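PDB 2QMI: Pbp related beta-lactamase from Pyrococcus abyssi, which probably acts as a serine peptidase of the penicillin-binding-protein and beta-lactamase clan, assembling into a self-compartmentalizing octamer. Local coordinates for residues L67-M70 with K71-E75; D82-E85 with K86-I90; E97-V101 with H102-T106. All blocks are in the same frame, centred on the assembly; numbering follows the deposited sequence.

Contact 1 of 3, residues L67-M70 with K71-E75; sequences LAIM and KLVEE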
loop_
_atom_site.group_PDB
_atom_site.type_symbol
_atom_site.label_atom_id
_atom_site.label_comp_id
_atom_site.label_asym_id
_atom_site.label_seq_id
_atom_site.Cartn_x
_atom_site.Cartn_y
_atom_site.Cartn_z
ATOM N N LEU A 67 -41.367 -29.626 22.927
ATOM C CA LEU A 67 -42.741 -29.640 23.400
ATOM C C LEU A 67 -43.594 -30.487 22.458
ATOM O O LEU A 67 -44.388 -31.321 22.906
ATOM C CB LEU A 67 -43.290 -28.211 23.479
ATOM C CG LEU A 67 -44.683 -28.017 24.097
ATOM C CD1 LEU A 67 -44.712 -28.552 25.528
ATOM C CD2 LEU A 67 -45.033 -26.540 24.090
ATOM N N ALA A 68 -43.428 -30.274 21.156
ATOM C CA ALA A 68 -44.174 -31.036 20.158
ATOM C C ALA A 68 -43.950 -32.524 20.404
ATOM O O ALA A 68 -44.891 -33.327 20.342
ATOM C CB ALA A 68 -43.711 -30.667 18.760
ATOM N N ILE A 69 -42.700 -32.880 20.690
ATOM C CA ILE A 69 -42.328 -34.262 20.956
ATOM C C ILE A 69 -43.048 -34.786 22.195
ATOM O O ILE A 69 -43.491 -35.931 22.211
ATOM C CB ILE A 69 -40.800 -34.406 21.173
ATOM C CG1 ILE A 69 -40.054 -34.168 19.855
ATOM C CG2 ILE A 69 -40.478 -35.784 21.742
ATOM C CD1 ILE A 69 -40.286 -35.228 18.772
ATOM N N MET A 70 -43.153 -33.956 23.233
ATOM C CA MET A 70 -43.833 -34.363 24.462
ATOM C C MET A 70 -45.298 -34.652 24.175
ATOM O O MET A 70 -45.865 -35.611 24.690
ATOM C CB MET A 70 -43.746 -33.263 25.531
ATOM C CG MET A 70 -42.349 -32.990 26.087
ATOM S SD MET A 70 -41.627 -34.359 27.037
ATOM C CE MET A 70 -40.645 -35.148 25.774
ATOM N N LYS A 71 -45.906 -33.810 23.348
ATOM C CA LYS A 71 -47.310 -33.962 22.998
ATOM C C LYS A 71 -47.551 -35.303 22.310
ATOM O O LYS A 71 -48.383 -36.102 22.752
ATOM C CB LYS A 71 -47.747 -32.820 22.079
ATOM C CG LYS A 71 -49.259 -32.674 21.964
ATOM C CD LYS A 71 -49.631 -31.344 21.333
ATOM C CE LYS A 71 -51.136 -31.177 21.260
ATOM N NZ LYS A 71 -51.743 -32.267 20.452
ATOM N N LEU A 72 -46.805 -35.548 21.238
ATOM C CA LEU A 72 -46.940 -36.788 20.489
ATOM C C LEU A 72 -46.693 -38.014 21.369
ATOM O O LEU A 72 -47.289 -39.064 21.145
ATOM C CB LEU A 72 -45.979 -36.785 19.294
ATOM C CG LEU A 72 -46.230 -35.680 18.262
ATOM C CD1 LEU A 72 -45.097 -35.655 17.247
ATOM C CD2 LEU A 72 -47.579 -35.908 17.577
ATOM N N VAL A 73 -45.823 -37.881 22.367
ATOM C CA VAL A 73 -45.536 -38.993 23.274
ATOM C C VAL A 73 -46.742 -39.228 24.191
ATOM O O VAL A 73 -47.190 -40.360 24.396
ATOM C CB VAL A 73 -44.291 -38.699 24.131
ATOM C CG1 VAL A 73 -44.045 -39.834 25.119
ATOM C CG2 VAL A 73 -43.086 -38.534 23.221
ATOM N N GLU A 74 -47.266 -38.137 24.733
ATOM C CA GLU A 74 -48.420 -38.196 25.605
ATOM C C GLU A 74 -49.631 -38.769 24.884
ATOM O O GLU A 74 -50.498 -39.376 25.506
ATOM C CB GLU A 74 -48.746 -36.798 26.116
ATOM C CG GLU A 74 -50.123 -36.669 26.688
ATOM C CD GLU A 74 -50.208 -35.549 27.692
ATOM O OE1 GLU A 74 -49.702 -34.441 27.390
ATOM O OE2 GLU A 74 -50.780 -35.779 28.778
ATOM N N GLU A 75 -49.698 -38.567 23.574
ATOM C CA GLU A 75 -50.815 -39.074 22.786
ATOM C C GLU A 75 -50.509 -40.459 22.210
ATOM O O GLU A 75 -51.253 -40.984 21.376
ATOM C CB GLU A 75 -51.155 -38.077 21.672
ATOM C CG GLU A 75 -52.019 -36.911 22.155
ATOM C CD GLU A 75 -52.000 -35.708 21.214
ATOM O OE1 GLU A 75 -51.806 -35.899 19.994
ATOM O OE2 GLU A 75 -52.192 -34.567 21.698
#

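Contact 2 of 3, residues D82-E85 with K86-I90; sequences DPVE and KFVNI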
loop_
_atom_site.group_PDB
_atom_site.type_symbol
_atom_site.label_atom_id
_atom_site.label_comp_id
_atom_site.label_asym_id
_atom_site.label_seq_id
_atom_site.Cartn_x
_atom_site.Cartn_y
_atom_site.Cartn_z
ATOM N N ASP A 82 -37.505 -44.904 21.716
ATOM C CA ASP A 82 -37.449 -45.472 20.365
ATOM C C ASP A 82 -36.249 -45.015 19.536
ATOM O O ASP A 82 -35.868 -43.843 19.566
ATOM C CB ASP A 82 -38.712 -45.125 19.567
ATOM C CG ASP A 82 -39.929 -45.885 20.030
ATOM O OD1 ASP A 82 -39.792 -47.072 20.398
ATOM O OD2 ASP A 82 -41.028 -45.296 20.004
ATOM N N PRO A 83 -35.652 -45.936 18.763
ATOM C CA PRO A 83 -34.496 -45.624 17.916
ATOM C C PRO A 83 -34.896 -44.661 16.795
ATOM O O PRO A 83 -35.970 -44.792 16.211
ATOM C CB PRO A 83 -34.089 -46.988 17.367
ATOM C CG PRO A 83 -34.585 -47.954 18.434
ATOM C CD PRO A 83 -35.934 -47.381 18.749
ATOM N N VAL A 84 -34.029 -43.702 16.496
ATOM C CA VAL A 84 -34.303 -42.728 15.445
ATOM C C VAL A 84 -34.505 -43.409 14.088
ATOM O O VAL A 84 -35.104 -42.823 13.178
ATOM C CB VAL A 84 -33.152 -41.706 15.328
ATOM C CG1 VAL A 84 -33.467 -40.677 14.250
ATOM C CG2 VAL A 84 -32.924 -41.035 16.678
ATOM N N GLU A 85 -34.002 -44.638 13.960
ATOM C CA GLU A 85 -34.135 -45.407 12.718
ATOM C C GLU A 85 -35.592 -45.828 12.475
ATOM O O GLU A 85 -35.970 -46.178 11.356
ATOM C CB GLU A 85 -33.237 -46.658 12.749
ATOM C CG GLU A 85 -31.750 -46.378 12.960
ATOM C CD GLU A 85 -30.880 -47.622 12.789
ATOM O OE1 GLU A 85 -31.352 -48.738 13.138
ATOM O OE2 GLU A 85 -29.721 -47.481 12.321
ATOM N N LYS A 86 -36.414 -45.800 13.516
ATOM C CA LYS A 86 -37.816 -46.169 13.351
ATOM C C LYS A 86 -38.595 -45.108 12.569
ATOM O O LYS A 86 -39.656 -45.393 12.018
ATOM C CB LYS A 86 -38.481 -46.373 14.713
ATOM C CG LYS A 86 -39.996 -46.212 14.669
ATOM C CD LYS A 86 -40.666 -46.532 16.000
ATOM C CE LYS A 86 -40.768 -48.031 16.210
ATOM N NZ LYS A 86 -41.728 -48.347 17.304
ATOM N N PHE A 87 -38.061 -43.892 12.512
ATOM C CA PHE A 87 -38.741 -42.785 11.831
ATOM C C PHE A 87 -37.932 -42.143 10.706
ATOM O O PHE A 87 -38.497 -41.474 9.834
ATOM C CB PHE A 87 -39.081 -41.697 12.850
ATOM C CG PHE A 87 -39.682 -42.221 14.118
ATOM C CD1 PHE A 87 -41.035 -42.526 14.190
ATOM C CD2 PHE A 87 -38.886 -42.437 15.238
ATOM C CE1 PHE A 87 -41.592 -43.039 15.357
ATOM C CE2 PHE A 87 -39.434 -42.955 16.416
ATOM C CZ PHE A 87 -40.790 -43.256 16.472
ATOM N N VAL A 88 -36.615 -42.325 10.731
ATOM C CA VAL A 88 -35.766 -41.714 9.720
ATOM C C VAL A 88 -34.873 -42.732 9.038
ATOM O O VAL A 88 -34.247 -43.564 9.697
ATOM C CB VAL A 88 -34.882 -40.597 10.342
ATOM C CG1 VAL A 88 -34.099 -39.871 9.253
ATOM C CG2 VAL A 88 -35.757 -39.615 11.125
ATOM N N ASN A 89 -34.823 -42.667 7.712
ATOM C CA ASN A 89 -33.988 -43.580 6.944
ATOM C C ASN A 89 -32.555 -43.068 6.947
ATOM O O ASN A 89 -32.081 -42.487 5.971
ATOM C CB ASN A 89 -34.500 -43.713 5.503
ATOM C CG ASN A 89 -33.596 -44.583 4.643
ATOM O OD1 ASN A 89 -32.927 -45.492 5.143
ATOM N ND2 ASN A 89 -33.577 -44.314 3.343
ATOM N N ILE A 90 -31.884 -43.268 8.071
ATOM C CA ILE A 90 -30.499 -42.858 8.235
ATOM C C ILE A 90 -29.904 -43.861 9.207
ATOM O O ILE A 90 -30.632 -44.489 9.975
ATOM C CB ILE A 90 -30.385 -41.433 8.816
ATOM C CG1 ILE A 90 -28.917 -40.987 8.811
ATOM C CG2 ILE A 90 -30.961 -41.385 10.213
ATOM C CD1 ILE A 90 -28.701 -39.576 9.295
#

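Contact 3 of 3, residues E97-V101 with H102-T106; sequences EPVTV and HHLLT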
loop_
_atom_site.group_PDB
_atom_site.type_symbol
_atom_site.label_atom_id
_atom_site.label_comp_id
_atom_site.label_asym_id
_atom_site.label_seq_id
_atom_site.Cartn_x
_atom_site.Cartn_y
_atom_site.Cartn_z
ATOM N N GLU A 97 -24.912 -49.610 19.418
ATOM C CA GLU A 97 -26.012 -49.161 20.274
ATOM C C GLU A 97 -26.844 -48.065 19.596
ATOM O O GLU A 97 -26.304 -47.089 19.077
ATOM C CB GLU A 97 -25.464 -48.635 21.609
ATOM C CG GLU A 97 -24.940 -49.704 22.567
ATOM C CD GLU A 97 -26.019 -50.709 22.959
ATOM O OE1 GLU A 97 -27.188 -50.287 23.109
ATOM O OE2 GLU A 97 -25.696 -51.911 23.126
ATOM N N PRO A 98 -28.181 -48.213 19.605
ATOM C CA PRO A 98 -29.119 -47.260 18.998
ATOM C C PRO A 98 -29.275 -45.878 19.645
ATOM O O PRO A 98 -29.286 -45.739 20.869
ATOM C CB PRO A 98 -30.436 -48.030 19.006
ATOM C CG PRO A 98 -30.310 -48.876 20.246
ATOM C CD PRO A 98 -28.900 -49.396 20.108
ATOM N N VAL A 99 -29.404 -44.857 18.799
ATOM C CA VAL A 99 -29.617 -43.489 19.259
ATOM C C VAL A 99 -31.134 -43.341 19.383
ATOM O O VAL A 99 -31.869 -43.651 18.443
ATOM C CB VAL A 99 -29.089 -42.449 18.236
ATOM C CG1 VAL A 99 -29.560 -41.058 18.622
ATOM C CG2 VAL A 99 -27.569 -42.494 18.171
ATOM N N THR A 100 -31.604 -42.874 20.538
ATOM C CA THR A 100 -33.043 -42.723 20.770
ATOM C C THR A 100 -33.513 -41.273 20.728
ATOM O O THR A 100 -32.696 -40.347 20.734
ATOM C CB THR A 100 -33.442 -43.284 22.137
ATOM O OG1 THR A 100 -32.863 -42.471 23.162
ATOM C CG2 THR A 100 -32.957 -44.722 22.292
ATOM N N VAL A 101 -34.832 -41.085 20.704
ATOM C CA VAL A 101 -35.425 -39.748 20.682
ATOM C C VAL A 101 -34.947 -38.967 21.907
ATOM O O VAL A 101 -34.800 -37.744 21.871
ATOM C CB VAL A 101 -36.973 -39.813 20.719
ATOM C CG1 VAL A 101 -37.552 -38.402 20.684
ATOM C CG2 VAL A 101 -37.491 -40.628 19.542
ATOM N N HIS A 102 -34.714 -39.697 22.993
ATOM C CA HIS A 102 -34.244 -39.121 24.240
ATOM C C HIS A 102 -32.823 -38.609 24.057
ATOM O O HIS A 102 -32.498 -37.507 24.498
ATOM C CB HIS A 102 -34.266 -40.178 25.348
ATOM C CG HIS A 102 -33.607 -39.738 26.616
ATOM N ND1 HIS A 102 -34.168 -38.804 27.460
ATOM C CD2 HIS A 102 -32.424 -40.090 27.174
ATOM C CE1 HIS A 102 -33.359 -38.602 28.485
ATOM N NE2 HIS A 102 -32.294 -39.370 28.335
ATOM N N HIS A 103 -31.978 -39.418 23.420
ATOM C CA HIS A 103 -30.592 -39.028 23.176
ATOM C C HIS A 103 -30.521 -37.711 22.396
ATOM O O HIS A 103 -29.754 -36.816 22.753
ATOM C CB HIS A 103 -29.841 -40.118 22.396
ATOM C CG HIS A 103 -29.664 -41.403 23.151
ATOM N ND1 HIS A 103 -29.286 -41.446 24.476
ATOM C CD2 HIS A 103 -29.788 -42.691 22.755
ATOM C CE1 HIS A 103 -29.187 -42.705 24.865
ATOM N NE2 HIS A 103 -29.485 -43.481 23.839
ATOM N N LEU A 104 -31.317 -37.596 21.336
ATOM C CA LEU A 104 -31.326 -36.383 20.518
ATOM C C LEU A 104 -31.771 -35.164 21.320
ATOM O O LEU A 104 -31.198 -34.087 21.196
ATOM C CB LEU A 104 -32.252 -36.550 19.306
ATOM C CG LEU A 104 -31.929 -37.613 18.251
ATOM C CD1 LEU A 104 -32.984 -37.560 17.145
ATOM C CD2 LEU A 104 -30.544 -37.378 17.677
ATOM N N LEU A 105 -32.804 -35.339 22.133
ATOM C CA LEU A 105 -33.324 -34.251 22.958
ATOM C C LEU A 105 -32.268 -33.734 23.931
ATOM O O LEU A 105 -32.222 -32.541 24.234
ATOM C CB LEU A 105 -34.536 -34.732 23.760
ATOM C CG LEU A 105 -35.854 -35.001 23.034
ATOM C CD1 LEU A 105 -36.799 -35.768 23.958
ATOM C CD2 LEU A 105 -36.471 -33.678 22.591
ATOM N N THR A 106 -31.427 -34.642 24.416
ATOM C CA THR A 106 -30.390 -34.303 25.379
ATOM C C THR A 106 -28.998 -34.071 24.790
ATOM O O THR A 106 -28.044 -33.841 25.533
ATOM C CB THR A 106 -30.283 -35.404 26.459
ATOM O OG1 THR A 106 -30.055 -36.668 25.827
ATOM C CG2 THR A 106 -31.563 -35.481 27.275
#

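Contact 1 of 3, residues L67-M70 with K71-E75
The last two turns of helix 61-74 bring L67, A68 and M70 against K71, L72 and E74 through the i to i+4 bonds of an alpha-helix. K71 N donates to L67 O at 2.9 Å. L72 N reaches A68 O at 3.1 Å, its N-H...O angle of 175° being almost straight, and E74 N closes on M70 O at 2.9 Å.

Side chains repeat this spacing. I69 CG2 meets V73 CG2 at 4.1 Å, one methyl branch against another, the two side chains crossing at a slant. L72 CG lies 3.4 Å from A68 O, the carbonyl oxygen one turn earlier, which also accepts L72 N. K71 sends CG away from the backbone N (chi1 -164°) and runs extended until a final bend at chi4 carries NZ to E75 OE2, a 2.7 Å salt bridge on the syn lone pair. E75 is the first residue to leave helical phi/psi, so the bridge spans the helix end. E74 instead turns its carboxylate to S260. All this is consistent with the helix that follows the SxxK motif in the serine beta-lactamase and penicillin-binding-protein fold.

Contact 2 of 3, residues D82-E85 with K86-I90
K86, E85 and V84 bury the most surface in this turn, and K86 makes the link back to D82. The lysine runs its CG away from the backbone N (chi1 157°), and with chi2 extended its CD comes to 4.1 Å from D82 CG; the bend at chi3 then turns CE and NZ. K86 NZ ends 3.9 Å from D82 OD1, a long salt bridge; the other carboxylate oxygen, OD2, is bonded to S79 N. On its way K86 CG lies 3.5 Å above the centre of the F87 ring, an aliphatic CH2 over an aromatic face, while D82 CB approaches the edge of the same ring at 3.9 Å from F87 CE2.

Two overlapping type I beta turns, P83-K86 and V84-F87, shape the backbone: K86 N donates to P83 O at 2.9 Å, and F87 N to V84 O. V88 N adds an i to i+4 bond, 2.9 Å from V84 O and nearly along the carbonyl direction, whereas F87 N comes from above the carbonyl plane. This loop joins helix 61-74 to helix 101-105 in the beta-lactamase-type domain.

V84 and V88 lie side by side and point the same way, V84 CG1 to V88 CG2 4.0 Å. E85 CG lies 3.7 Å from I90 O, and the E85 carboxylate forms a salt bridge with R93. F87 packs on I171, K174 and V175 of helix 162-176.

Contact 3 of 3, residues E97-V101 with H102-T106
The backbone arrives at T100 in an extended conformation and turns helical at V101, after which L104 N bonds to T100 O at 3.1 Å and L105 N to V101 O at 3.1 Å. T100 is the N-cap of helix 101-105. Its OG1 sits between the backbone N and the carbonyl carbon (chi1 67°), a rotation that turns the hydroxyl oxygen toward the first turn. There T100 OG1 accepts from H103 N at 3.2 Å with an N-H...O angle of 159°, and more weakly from H102 N.

The same oxygen lies over one face of the H103 imidazole, 3.1 Å above the plane and displaced toward the rim. P98 O lies 3.6 Å from H103 CD2, so T100 covers one face of the ring while P98 and V99 meet its edge. V99 CG1 also touches H103 CB and L104 CD2, each at 3.9 Å, its side chain crossing that of L104 at about a right angle.

H102 differs from H103 in its first torsion: CG is anti to the backbone N (chi1 171°), which carries its ring off to Y286, whose OH bonds ND1, and to Y271, which it meets edge-to-face. At the far end of the turn, T106 N donates to H102 O. The helix packs through V101, L104 and L105 on helix 162-176 at L167 and L168, and through V101 and L105 on helix 61-74 at I69 and A66.

Contact 3 touches both others. I69 CG2 of contact 1 packs on V101 CG1 of contact 3 at 4.1 Å, and the centres of contacts 1 and 3 are about 15 Å apart. Contacts 2 and 3, centres about 10 Å apart, are joined by probable backbone bonds, V84 N to V99 O at 2.9 Å and V101 N to D82 O at 3.2 Å. Contacts 1 and 2 do not touch, their nearest atoms lying about 8 Å apart. Helix 61-74 of contact 1 probably starts at the active-site SxxK motif. A lutetium ion lies about 6 Å from the H102 side chain; those of V73 and D82 are each about 12 Å from such an ion.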